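Phospholipase C beta (Meleagris gallopavo, PDB 1JAD) belongs to the phospholipase C family of signalling proteins and contributes here its C-terminal region, an elongated, almost wholly helical domain present as two copies in the assembly. Local coordinates at residues Q57-S60 against V61-L64; Q75-E78 against L79-L83; K112-E115 against L116-K120; A19-A22 against E23-M27; S159-A162 against A163-L167. One frame throughout, in Å; residues are numbered along the deposited sequence.

Contact 1: Q57-S60 against V61-L64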
loop_
_atom_site.group_PDB
_atom_site.type_symbol
_atom_site.label_atom_id
_atom_site.label_comp_id
_atom_site.label_asym_id
_atom_site.label_seq_id
_atom_site.Cartn_x
_atom_site.Cartn_y
_atom_site.Cartn_z
ATOM N N GLN A 57 -16.333 33.254 -34.660
ATOM C CA GLN A 57 -17.444 33.209 -35.601
ATOM C C GLN A 57 -18.564 34.105 -35.083
ATOM O O GLN A 57 -19.146 34.882 -35.833
ATOM C CB GLN A 57 -17.953 31.770 -35.753
ATOM C CG GLN A 57 -19.266 31.617 -36.533
ATOM C CD GLN A 57 -19.217 32.211 -37.940
ATOM O OE1 GLN A 57 -19.097 33.431 -38.111
ATOM N NE2 GLN A 57 -19.307 31.347 -38.952
ATOM N N LYS A 58 -18.847 33.991 -33.789
ATOM C CA LYS A 58 -19.884 34.782 -33.142
ATOM C C LYS A 58 -19.635 36.274 -33.342
ATOM O O LYS A 58 -20.575 37.044 -33.567
ATOM C CB LYS A 58 -19.923 34.454 -31.650
ATOM C CG LYS A 58 -20.887 35.301 -30.835
ATOM C CD LYS A 58 -20.708 35.022 -29.351
ATOM C CE LYS A 58 -21.516 35.987 -28.503
ATOM N NZ LYS A 58 -21.245 35.820 -27.037
ATOM N N TYR A 59 -18.374 36.690 -33.254
ATOM C CA TYR A 59 -18.040 38.095 -33.446
ATOM C C TYR A 59 -17.907 38.494 -34.904
ATOM O O TYR A 59 -17.552 39.628 -35.211
ATOM C CB TYR A 59 -16.769 38.469 -32.687
ATOM C CG TYR A 59 -17.037 38.727 -31.229
ATOM C CD1 TYR A 59 -17.457 37.699 -30.381
ATOM C CD2 TYR A 59 -16.947 40.019 -30.710
ATOM C CE1 TYR A 59 -17.788 37.954 -29.052
ATOM C CE2 TYR A 59 -17.275 40.286 -29.387
ATOM C CZ TYR A 59 -17.698 39.253 -28.562
ATOM O OH TYR A 59 -18.058 39.530 -27.260
ATOM N N SER A 60 -18.185 37.553 -35.799
ATOM C CA SER A 60 -18.137 37.827 -37.229
ATOM C C SER A 60 -19.484 38.487 -37.482
ATOM O O SER A 60 -19.578 39.543 -38.107
ATOM C CB SER A 60 -18.072 36.525 -38.028
ATOM O OG SER A 60 -17.108 35.641 -37.497
ATOM N N VAL A 61 -20.524 37.832 -36.973
ATOM C CA VAL A 61 -21.894 38.294 -37.095
ATOM C C VAL A 61 -22.059 39.641 -36.394
ATOM O O VAL A 61 -22.484 40.620 -37.007
ATOM C CB VAL A 61 -22.873 37.267 -36.461
ATOM C CG1 VAL A 61 -24.307 37.743 -36.599
ATOM C CG2 VAL A 61 -22.703 35.918 -37.123
ATOM N N LEU A 62 -21.708 39.686 -35.111
ATOM C CA LEU A 62 -21.827 40.906 -34.322
ATOM C C LEU A 62 -21.137 42.104 -34.972
ATOM O O LEU A 62 -21.722 43.184 -35.083
ATOM C CB LEU A 62 -21.261 40.673 -32.919
ATOM C CG LEU A 62 -21.941 39.548 -32.132
ATOM C CD1 LEU A 62 -21.328 39.425 -30.745
ATOM C CD2 LEU A 62 -23.424 39.838 -32.025
ATOM N N PHE A 63 -19.896 41.910 -35.403
ATOM C CA PHE A 63 -19.127 42.971 -36.041
ATOM C C PHE A 63 -19.720 43.499 -37.341
ATOM O O PHE A 63 -19.940 44.703 -37.482
ATOM C CB PHE A 63 -17.691 42.497 -36.303
ATOM C CG PHE A 63 -16.761 42.684 -35.135
ATOM C CD1 PHE A 63 -15.527 42.043 -35.107
ATOM C CD2 PHE A 63 -17.095 43.532 -34.082
ATOM C CE1 PHE A 63 -14.640 42.245 -34.047
ATOM C CE2 PHE A 63 -16.212 43.739 -33.021
ATOM C CZ PHE A 63 -14.984 43.095 -33.003
ATOM N N LEU A 64 -19.972 42.602 -38.289
ATOM C CA LEU A 64 -20.514 43.004 -39.580
ATOM C C LEU A 64 -22.018 43.252 -39.593
ATOM O O LEU A 64 -22.613 43.443 -40.656
ATOM C CB LEU A 64 -20.146 41.964 -40.639
ATOM C CG LEU A 64 -18.635 41.819 -40.840
ATOM C CD1 LEU A 64 -18.357 40.777 -41.917
ATOM C CD2 LEU A 64 -18.037 43.171 -41.221
#

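Contact 2: Q75-E78 against L79-L83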
loop_
_atom_site.group_PDB
_atom_site.type_symbol
_atom_site.label_atom_id
_atom_site.label_comp_id
_atom_site.label_asym_id
_atom_site.label_seq_id
_atom_site.Cartn_x
_atom_site.Cartn_y
_atom_site.Cartn_z
ATOM N N GLN A 75 -19.348 51.655 -31.638
ATOM C CA GLN A 75 -19.823 50.360 -31.176
ATOM C C GLN A 75 -18.914 49.205 -31.596
ATOM O O GLN A 75 -19.166 48.054 -31.248
ATOM C CB GLN A 75 -21.254 50.129 -31.679
ATOM C CG GLN A 75 -21.566 50.766 -33.048
ATOM C CD GLN A 75 -21.730 52.291 -32.981
ATOM O OE1 GLN A 75 -21.909 52.959 -34.007
ATOM N NE2 GLN A 75 -21.688 52.840 -31.770
ATOM N N VAL A 76 -17.857 49.514 -32.341
ATOM C CA VAL A 76 -16.919 48.490 -32.784
ATOM C C VAL A 76 -15.967 48.184 -31.629
ATOM O O VAL A 76 -15.604 47.032 -31.392
ATOM C CB VAL A 76 -16.099 48.964 -34.004
ATOM C CG1 VAL A 76 -15.199 50.124 -33.616
ATOM C CG2 VAL A 76 -15.279 47.815 -34.555
ATOM N N VAL A 77 -15.571 49.231 -30.912
ATOM C CA VAL A 77 -14.677 49.083 -29.776
ATOM C C VAL A 77 -15.437 48.349 -28.681
ATOM O O VAL A 77 -14.894 47.472 -28.010
ATOM C CB VAL A 77 -14.225 50.460 -29.245
ATOM C CG1 VAL A 77 -13.300 50.282 -28.053
ATOM C CG2 VAL A 77 -13.527 51.235 -30.346
ATOM N N GLU A 78 -16.702 48.717 -28.519
ATOM C CA GLU A 78 -17.580 48.116 -27.522
ATOM C C GLU A 78 -17.500 46.597 -27.634
ATOM O O GLU A 78 -17.574 45.882 -26.634
ATOM C CB GLU A 78 -19.019 48.563 -27.777
ATOM C CG GLU A 78 -19.219 50.078 -27.853
ATOM C CD GLU A 78 -19.335 50.739 -26.492
ATOM O OE1 GLU A 78 -18.453 50.510 -25.632
ATOM O OE2 GLU A 78 -20.310 51.498 -26.293
ATOM N N LEU A 79 -17.352 46.115 -28.863
ATOM C CA LEU A 79 -17.271 44.687 -29.133
ATOM C C LEU A 79 -15.837 44.180 -29.114
ATOM O O LEU A 79 -15.572 43.068 -28.670
ATOM C CB LEU A 79 -17.887 44.374 -30.496
ATOM C CG LEU A 79 -19.385 44.582 -30.703
ATOM C CD1 LEU A 79 -19.724 44.416 -32.173
ATOM C CD2 LEU A 79 -20.158 43.590 -29.853
ATOM N N LYS A 80 -14.917 44.996 -29.612
ATOM C CA LYS A 80 -13.513 44.622 -29.655
ATOM C C LYS A 80 -13.030 44.244 -28.265
ATOM O O LYS A 80 -12.465 43.172 -28.070
ATOM C CB LYS A 80 -12.683 45.780 -30.206
ATOM C CG LYS A 80 -11.199 45.502 -30.331
ATOM C CD LYS A 80 -10.506 46.692 -30.979
ATOM C CE LYS A 80 -8.999 46.506 -31.051
ATOM N NZ LYS A 80 -8.391 46.418 -29.693
ATOM N N GLU A 81 -13.261 45.120 -27.297
ATOM C CA GLU A 81 -12.839 44.850 -25.930
ATOM C C GLU A 81 -13.604 43.660 -25.350
ATOM O O GLU A 81 -13.043 42.827 -24.631
ATOM C CB GLU A 81 -13.070 46.078 -25.050
ATOM C CG GLU A 81 -12.396 47.354 -25.538
ATOM C CD GLU A 81 -12.498 48.481 -24.522
ATOM O OE1 GLU A 81 -13.621 48.759 -24.052
ATOM O OE2 GLU A 81 -11.457 49.093 -24.196
ATOM N N ARG A 82 -14.893 43.593 -25.668
ATOM C CA ARG A 82 -15.764 42.525 -25.193
ATOM C C ARG A 82 -15.265 41.175 -25.692
ATOM O O ARG A 82 -15.378 40.164 -24.999
ATOM C CB ARG A 82 -17.182 42.776 -25.689
ATOM C CG ARG A 82 -18.236 41.841 -25.138
ATOM C CD ARG A 82 -19.594 42.304 -25.630
ATOM N NE ARG A 82 -19.778 43.725 -25.343
ATOM C CZ ARG A 82 -20.816 44.450 -25.746
ATOM N NH1 ARG A 82 -21.784 43.890 -26.466
ATOM N NH2 ARG A 82 -20.880 45.742 -25.441
ATOM N N LEU A 83 -14.722 41.176 -26.907
ATOM C CA LEU A 83 -14.175 39.978 -27.536
ATOM C C LEU A 83 -12.944 39.540 -26.758
ATOM O O LEU A 83 -12.792 38.373 -26.407
ATOM C CB LEU A 83 -13.774 40.286 -28.976
ATOM C CG LEU A 83 -13.061 39.177 -29.746
ATOM C CD1 LEU A 83 -13.951 37.951 -29.849
ATOM C CD2 LEU A 83 -12.695 39.687 -31.131
#

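Contact 3: K112-E115 against L116-K120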
loop_
_atom_site.group_PDB
_atom_site.type_symbol
_atom_site.label_atom_id
_atom_site.label_comp_id
_atom_site.label_asym_id
_atom_site.label_seq_id
_atom_site.Cartn_x
_atom_site.Cartn_y
_atom_site.Cartn_z
ATOM N N LYS A 112 -2.495 3.272 -10.675
ATOM C CA LYS A 112 -2.098 2.156 -11.519
ATOM C C LYS A 112 -0.806 1.519 -11.021
ATOM O O LYS A 112 -0.796 0.355 -10.633
ATOM C CB LYS A 112 -1.920 2.611 -12.971
ATOM C CG LYS A 112 -2.032 1.472 -13.973
ATOM C CD LYS A 112 -3.387 0.785 -13.789
ATOM C CE LYS A 112 -3.654 -0.322 -14.805
ATOM N NZ LYS A 112 -4.996 -0.936 -14.557
ATOM N N ILE A 113 0.285 2.276 -11.030
ATOM C CA ILE A 113 1.550 1.728 -10.574
ATOM C C ILE A 113 1.466 1.164 -9.168
ATOM O O ILE A 113 2.076 0.136 -8.881
ATOM C CB ILE A 113 2.699 2.756 -10.664
ATOM C CG1 ILE A 113 3.203 2.817 -12.103
ATOM C CG2 ILE A 113 3.842 2.361 -9.742
ATOM C CD1 ILE A 113 4.484 3.595 -12.277
ATOM N N THR A 114 0.717 1.816 -8.285
ATOM C CA THR A 114 0.589 1.286 -6.937
ATOM C C THR A 114 -0.049 -0.093 -7.022
ATOM O O THR A 114 0.220 -0.969 -6.199
ATOM C CB THR A 114 -0.247 2.202 -6.057
ATOM O OG1 THR A 114 0.513 3.380 -5.760
ATOM C CG2 THR A 114 -0.625 1.506 -4.765
ATOM N N GLU A 115 -0.884 -0.280 -8.037
ATOM C CA GLU A 115 -1.541 -1.557 -8.272
ATOM C C GLU A 115 -0.482 -2.604 -8.598
ATOM O O GLU A 115 -0.259 -3.539 -7.830
ATOM C CB GLU A 115 -2.526 -1.438 -9.443
ATOM C CG GLU A 115 -2.934 -2.779 -10.063
ATOM C CD GLU A 115 -3.857 -2.637 -11.270
ATOM O OE1 GLU A 115 -4.042 -3.641 -11.991
ATOM O OE2 GLU A 115 -4.403 -1.531 -11.496
ATOM N N LEU A 116 0.169 -2.431 -9.745
ATOM C CA LEU A 116 1.208 -3.352 -10.208
ATOM C C LEU A 116 2.196 -3.688 -9.084
ATOM O O LEU A 116 2.432 -4.861 -8.780
ATOM C CB LEU A 116 1.950 -2.731 -11.397
ATOM C CG LEU A 116 1.071 -2.235 -12.556
ATOM C CD1 LEU A 116 1.930 -1.497 -13.583
ATOM C CD2 LEU A 116 0.335 -3.403 -13.189
ATOM N N ALA A 117 2.766 -2.653 -8.472
ATOM C CA ALA A 117 3.712 -2.827 -7.376
ATOM C C ALA A 117 3.097 -3.723 -6.306
ATOM O O ALA A 117 3.662 -4.757 -5.943
ATOM C CB ALA A 117 4.069 -1.475 -6.773
ATOM N N ARG A 118 1.938 -3.313 -5.807
ATOM C CA ARG A 118 1.220 -4.072 -4.790
ATOM C C ARG A 118 1.185 -5.568 -5.076
ATOM O O ARG A 118 1.438 -6.378 -4.189
ATOM C CB ARG A 118 -0.221 -3.568 -4.671
ATOM C CG ARG A 118 -0.522 -2.710 -3.448
ATOM C CD ARG A 118 -0.408 -3.503 -2.149
ATOM N NE ARG A 118 -0.961 -2.772 -1.009
ATOM C CZ ARG A 118 -0.574 -1.555 -0.629
ATOM N NH1 ARG A 118 0.379 -0.910 -1.299
ATOM N NH2 ARG A 118 -1.141 -0.981 0.428
ATOM N N GLU A 119 0.871 -5.933 -6.314
ATOM C CA GLU A 119 0.777 -7.343 -6.671
ATOM C C GLU A 119 2.105 -8.080 -6.556
ATOM O O GLU A 119 2.173 -9.183 -6.009
ATOM C CB GLU A 119 0.220 -7.491 -8.087
ATOM C CG GLU A 119 0.058 -8.928 -8.528
ATOM C CD GLU A 119 -0.530 -9.038 -9.915
ATOM O OE1 GLU A 119 0.025 -8.408 -10.842
ATOM O OE2 GLU A 119 -1.539 -9.757 -10.080
ATOM N N LYS A 120 3.161 -7.470 -7.075
ATOM C CA LYS A 120 4.475 -8.081 -7.019
ATOM C C LYS A 120 4.962 -8.169 -5.580
ATOM O O LYS A 120 5.437 -9.211 -5.139
ATOM C CB LYS A 120 5.451 -7.279 -7.883
ATOM C CG LYS A 120 5.053 -7.292 -9.355
ATOM C CD LYS A 120 6.079 -6.634 -10.254
ATOM C CE LYS A 120 5.704 -6.852 -11.712
ATOM N NZ LYS A 120 5.540 -8.308 -12.026
#

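Contact 4: A19-A22 against E23-M27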
loop_
_atom_site.group_PDB
_atom_site.type_symbol
_atom_site.label_atom_id
_atom_site.label_comp_id
_atom_site.label_asym_id
_atom_site.label_seq_id
_atom_site.Cartn_x
_atom_site.Cartn_y
_atom_site.Cartn_z
ATOM N N ALA A 19 10.653 -4.640 -7.703
ATOM C CA ALA A 19 10.798 -3.915 -8.959
ATOM C C ALA A 19 10.990 -2.442 -8.655
ATOM O O ALA A 19 10.448 -1.925 -7.679
ATOM C CB ALA A 19 9.559 -4.117 -9.832
ATOM N N SER A 20 11.778 -1.770 -9.486
ATOM C CA SER A 20 12.025 -0.347 -9.300
ATOM C C SER A 20 10.946 0.448 -10.025
ATOM O O SER A 20 10.139 -0.118 -10.765
ATOM C CB SER A 20 13.407 0.024 -9.837
ATOM O OG SER A 20 13.538 -0.368 -11.190
ATOM N N LEU A 21 10.931 1.759 -9.805
ATOM C CA LEU A 21 9.942 2.609 -10.443
ATOM C C LEU A 21 10.161 2.492 -11.946
ATOM O O LEU A 21 9.231 2.651 -12.729
ATOM C CB LEU A 21 10.127 4.071 -10.024
ATOM C CG LEU A 21 8.884 4.971 -9.978
ATOM C CD1 LEU A 21 9.322 6.409 -10.073
ATOM C CD2 LEU A 21 7.945 4.666 -11.119
ATOM N N ALA A 22 11.403 2.210 -12.330
ATOM C CA ALA A 22 11.787 2.083 -13.731
ATOM C C ALA A 22 11.170 0.858 -14.377
ATOM O O ALA A 22 10.658 0.927 -15.493
ATOM C CB ALA A 22 13.303 2.019 -13.852
ATOM N N GLU A 23 11.234 -0.269 -13.680
ATOM C CA GLU A 23 10.670 -1.509 -14.197
ATOM C C GLU A 23 9.157 -1.397 -14.380
ATOM O O GLU A 23 8.603 -1.873 -15.373
ATOM C CB GLU A 23 10.989 -2.662 -13.243
ATOM C CG GLU A 23 12.479 -2.944 -13.104
ATOM C CD GLU A 23 12.771 -4.109 -12.176
ATOM O OE1 GLU A 23 12.222 -5.212 -12.404
ATOM O OE2 GLU A 23 13.558 -3.924 -11.224
ATOM N N LEU A 24 8.505 -0.753 -13.417
ATOM C CA LEU A 24 7.057 -0.568 -13.423
ATOM C C LEU A 24 6.525 0.404 -14.477
ATOM O O LEU A 24 5.423 0.217 -14.993
ATOM C CB LEU A 24 6.599 -0.114 -12.038
ATOM C CG LEU A 24 6.910 -1.118 -10.930
ATOM C CD1 LEU A 24 6.515 -0.554 -9.576
ATOM C CD2 LEU A 24 6.167 -2.410 -11.214
ATOM N N GLN A 25 7.302 1.443 -14.782
ATOM C CA GLN A 25 6.906 2.450 -15.770
ATOM C C GLN A 25 7.018 1.922 -17.193
ATOM O O GLN A 25 6.813 2.668 -18.152
ATOM C CB GLN A 25 7.790 3.694 -15.651
ATOM C CG GLN A 25 7.664 4.447 -14.352
ATOM C CD GLN A 25 8.717 5.526 -14.213
ATOM O OE1 GLN A 25 8.744 6.257 -13.224
ATOM N NE2 GLN A 25 9.595 5.629 -15.205
ATOM N N GLN A 26 7.353 0.644 -17.331
ATOM C CA GLN A 26 7.502 0.049 -18.649
ATOM C C GLN A 26 6.504 -1.072 -18.914
ATOM O O GLN A 26 6.362 -1.518 -20.047
ATOM C CB GLN A 26 8.928 -0.471 -18.820
ATOM C CG GLN A 26 9.994 0.569 -18.532
ATOM C CD GLN A 26 9.769 1.862 -19.298
ATOM O OE1 GLN A 26 9.686 1.865 -20.526
ATOM N NE2 GLN A 26 9.670 2.972 -18.571
HETATM N N MSE A 27 5.811 -1.529 -17.877
HETATM C CA MSE A 27 4.830 -2.595 -18.044
HETATM C C MSE A 27 3.736 -2.158 -19.029
HETATM O O MSE A 27 3.447 -0.967 -19.154
HETATM C CB MSE A 27 4.217 -2.970 -16.686
HETATM C CG MSE A 27 5.248 -3.447 -15.659
HETATM SE SE MSE A 27 4.562 -4.044 -14.075
HETATM C CE MSE A 27 3.618 -5.486 -14.621
#

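Contact 5: S159-A162 against A163-L167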
loop_
_atom_site.group_PDB
_atom_site.type_symbol
_atom_site.label_atom_id
_atom_site.label_comp_id
_atom_site.label_asym_id
_atom_site.label_seq_id
_atom_site.Cartn_x
_atom_site.Cartn_y
_atom_site.Cartn_z
ATOM N N SER A 159 26.830 -52.550 23.626
ATOM C CA SER A 159 25.899 -53.645 23.847
ATOM C C SER A 159 25.477 -53.770 25.300
ATOM O O SER A 159 25.424 -54.873 25.842
ATOM C CB SER A 159 26.511 -54.959 23.365
ATOM O OG SER A 159 26.693 -54.943 21.959
ATOM N N ASP A 160 25.178 -52.634 25.929
ATOM C CA ASP A 160 24.743 -52.615 27.323
ATOM C C ASP A 160 23.555 -51.674 27.498
ATOM O O ASP A 160 23.702 -50.459 27.379
ATOM C CB ASP A 160 25.877 -52.160 28.235
ATOM C CG ASP A 160 25.477 -52.177 29.689
ATOM O OD1 ASP A 160 25.093 -53.264 30.173
ATOM O OD2 ASP A 160 25.532 -51.117 30.348
ATOM N N LYS A 161 22.387 -52.239 27.792
ATOM C CA LYS A 161 21.171 -51.444 27.962
ATOM C C LYS A 161 21.352 -50.100 28.657
ATOM O O LYS A 161 21.455 -49.068 27.993
ATOM C CB LYS A 161 20.094 -52.260 28.687
ATOM C CG LYS A 161 19.344 -53.247 27.791
ATOM C CD LYS A 161 20.274 -54.245 27.116
ATOM C CE LYS A 161 19.504 -55.165 26.173
ATOM N NZ LYS A 161 20.403 -56.118 25.456
ATOM N N ALA A 162 21.385 -50.108 29.985
ATOM C CA ALA A 162 21.538 -48.879 30.760
ATOM C C ALA A 162 22.402 -47.850 30.045
ATOM O O ALA A 162 22.131 -46.651 30.108
ATOM C CB ALA A 162 22.130 -49.189 32.125
ATOM N N ALA A 163 23.440 -48.326 29.362
ATOM C CA ALA A 163 24.349 -47.452 28.630
ATOM C C ALA A 163 23.684 -46.822 27.413
ATOM O O ALA A 163 23.583 -45.598 27.312
ATOM C CB ALA A 163 25.575 -48.234 28.199
ATOM N N GLN A 164 23.230 -47.664 26.494
ATOM C CA GLN A 164 22.586 -47.185 25.284
ATOM C C GLN A 164 21.322 -46.358 25.539
ATOM O O GLN A 164 20.921 -45.553 24.699
ATOM C CB GLN A 164 22.296 -48.368 24.353
ATOM C CG GLN A 164 21.708 -49.586 25.030
ATOM C CD GLN A 164 21.458 -50.735 24.059
ATOM O OE1 GLN A 164 22.379 -51.221 23.396
ATOM N NE2 GLN A 164 20.206 -51.174 23.974
ATOM N N GLU A 165 20.711 -46.536 26.704
ATOM C CA GLU A 165 19.505 -45.788 27.041
ATOM C C GLU A 165 19.929 -44.365 27.345
ATOM O O GLU A 165 19.276 -43.410 26.931
ATOM C CB GLU A 165 18.821 -46.406 28.261
ATOM C CG GLU A 165 18.800 -47.930 28.210
ATOM C CD GLU A 165 18.177 -48.484 26.934
ATOM O OE1 GLU A 165 18.365 -49.693 26.661
ATOM O OE2 GLU A 165 17.491 -47.722 26.214
ATOM N N ARG A 166 21.032 -44.236 28.071
ATOM C CA ARG A 166 21.587 -42.933 28.421
ATOM C C ARG A 166 21.958 -42.205 27.144
ATOM O O ARG A 166 21.637 -41.028 26.970
ATOM C CB ARG A 166 22.840 -43.102 29.281
ATOM C CG ARG A 166 22.568 -43.411 30.735
ATOM C CD ARG A 166 23.842 -43.846 31.438
ATOM N NE ARG A 166 24.234 -45.199 31.044
ATOM C CZ ARG A 166 25.333 -45.815 31.467
ATOM N NH1 ARG A 166 26.159 -45.200 32.301
ATOM N NH2 ARG A 166 25.595 -47.055 31.077
ATOM N N LEU A 167 22.645 -42.914 26.255
ATOM C CA LEU A 167 23.060 -42.343 24.987
ATOM C C LEU A 167 21.850 -41.972 24.108
ATOM O O LEU A 167 21.875 -40.959 23.410
ATOM C CB LEU A 167 23.995 -43.318 24.266
ATOM C CG LEU A 167 25.297 -43.655 25.016
ATOM C CD1 LEU A 167 26.143 -44.634 24.198
ATOM C CD2 LEU A 167 26.074 -42.378 25.289
#

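Contact 1: Q57-S60 against V61-L64
Q57 reaches V61 through a weak backbone bond, with V61 N 3.4 Å from Q57 O, one of the i to i+4 bonds of helix 28-64. The next bond is firmer: L62 N meets K58 O at 3.3 Å, with an N-H...O angle of 176°. The side chain of K58 leaves with CG anti to its own N (chi1 175°) and stays extended, running past the isobutyl group of L62, so that its CE lies 4.1 Å from L62 CD1.

The same methyl also serves Y59. L62 CD1 stands 4.1 Å above the Y59 ring, over its centre, as a CH-pi contact. At its edge Y59 turns to F63 in a T-shaped stack, with centroids 5.9 Å apart and planes at 83°; CD2 of Y59 sits over one face of F63, displaced toward the rim. The backbone follows suit, F63 N bonding Y59 O at 3.3 Å. S60 O in turn takes L64 N at 3.1 Å, while S60 OG lies among L56 O, Q57 O and Q57 OE1, and which of them receives its proton is left open.

Y59 is therefore fixed on several sides: a methyl over one face, a phenyl face against its edge, and a hydroxyl bonded to E86 of helix 75-155. Its polar end is thus satisfied by E86 while the ring is buried against L62 and F63.

Contact 2: Q75-E78 against L79-L83
K80 N is bonded to V76 O at 2.8 Å; the same oxygen also takes a weak bond from L79 N at 3.2 Å. One residue on, E81 N meets V77 O at 3.0 Å and almost straight, the N-H...O angle being 171°. The side chains repeat this spacing. CG1 of V77 lies 4.0 Å from CG of E81, and CG of L79 rests 3.5 Å from the backbone O of Q75. R82 also starts close, its CB packing 3.3 Å from E78 O, with the guanidinium standing obliquely beside that oxygen.

The charged ends are looser. E78 bends at chi2 (-82°), and its OE1 stays 5.4 Å from R82 NH2, so the opposite charges form no salt bridge and any attraction between them is probably diffuse. K80 likewise turns its amine away from the first segment and pairs with E84 in a salt bridge.

The apolar face of this first part of helix 75-155 is turned to its neighbours in the bundle: L79 lies on L62 and F63 of helix 28-64, while V76 touches M242 and L83 packs on V238 and Y241 of helix 161-245.

Contact 3: K112-E115 against L116-K120
I113 O accepts A117 N at 2.9 Å, with an N-H...O angle of 166°, E115 O accepts E119 N at 3.1 Å, and T114 O accepts R118 N at 2.9 Å. These are the regular i to i+4 bonds of the middle of helix 75-155.

The side chains follow that backbone closely. CB of A117 lies 3.3 Å from I113 O, and CG of R118 is equally near T114 O, so the start of the arginine chain rides over the carbonyl before its end leads away. It bends at chi2 (-66°), and NH1 comes to 4.3 Å from the T114 methyl CG2, an oblique approach rather than a stack. T114 OG1 bonds back to T110 O.

On another flank K112 and E115 form a salt bridge about one turn apart: K112 NZ is 3.2 Å from E115 OE2, meeting the syn side of that oxygen but 27° out of the carboxylate plane. The nearby carboxylates of E115 and E119 do not touch, and K112 probably offsets part of their mutual repulsion.

The turn packs against several neighbours. I113 lies on F30 of helix 28-64, on L21 and L24 of the short helix 21-24 and on I208 of helix 161-245; L116 meets M27, which lies just before helix 28-64, T114 touches L205 of helix 161-245, and R118 packs on T114 of the second subunit.

Contact 4: A19-A22 against E23-M27
S20 and E23 form a capping box, the reciprocal arrangement that starts a helix. S20 OG accepts the amide N of E23 at 3.4 Å, and E23 OE2 accepts the amide N of S20 at 3.3 Å. Both bonds are weak, though each N-H points fairly straight at its acceptor, at 157° and 154° respectively. The backbone supplies a sounder bond within the same turn, L24 N to S20 O at 3.2 Å.

What places these groups is the shape of the two side chains. S20 holds OG between its own N and carbonyl carbon (chi1 55°), which turns the hydroxyl to the N-H of E23. E23 stays extended beyond CG, so its carboxylate can run back along the chain to the N-H of S20; on the way its CG passes 3.4 Å from S20 OG.

Outside this box is a small apolar contact, A19 CB being 4.0 Å from L24 CD2, with OE1 of E23 close by at 3.9 Å from the same A19 CB. At the far end, CG of Q26 sits 3.1 Å from the backbone O of A22. The close meeting of L21 with the Q25 side chain is doubtful in the model and carries no weight.

The chain then leaves the short helix 21-24 by a type I turn from L24 to M27, a selenomethionine that is itself the N-cap of helix 28-64. The short helix and the turn after it lean on helix 75-155, with L24 on A117 and M27 on K120.

Contact 5: S159-A162 against A163-L167
A162 and R166 meet in the first turn of helix 161-245, the return arm of a long helical hairpin with helix 75-155. R166 starts with CB 3.7 Å from the backbone O of A162. Its CG comes closer, 3.3 Å from that oxygen, and CD draws back slightly to 3.5 Å. The chain bends at chi3 (-74°), which brings NE round to A162 O for a hydrogen bond of 2.7 Å; the donor lies 50° out of the carbonyl plane, so it approaches from above. R166 N also reaches this oxygen, weakly, so that a single carbonyl receives both backbone and side chain of one residue. The tip of the guanidinium, NH2, is less surely placed; D160 lies near it, beyond salt-bridge distance, and any attraction is probably weak.

Elsewhere in the turn, K161 and E165 lie side by side, E165 OE1 3.7 Å from K161 CB, while the amine of K161 remains well away from the carboxylate. Q164 packs against M154 and M155 at the end of helix 75-155, and K161 touches L72 of the second subunit. Q164 N bonds D160 O at 3.0 Å, and D160 OD2 rests 3.6 Å from A163 CB.

How the contacts relate
The five contacts mark out a long, thin bundle. Contacts 1 and 2 face each other across its one end, with centres 11 Å apart and Y59 CG 3.5 Å from L83 CD1. Contacts 3 and 4 form a second touching pair near the centre of the chain, their centres 10 Å apart. The two pairs are separated by over 50 Å between centres. Contact 5 lies at the opposite end, about 116 Å from contact 2 between centres within one chain. Across the dimer, however, E81 of contact 2 comes close to E165 of the second subunit's contact 5, an approach of two like-charged carboxylates that is consistent with an antiparallel pairing of the two chains.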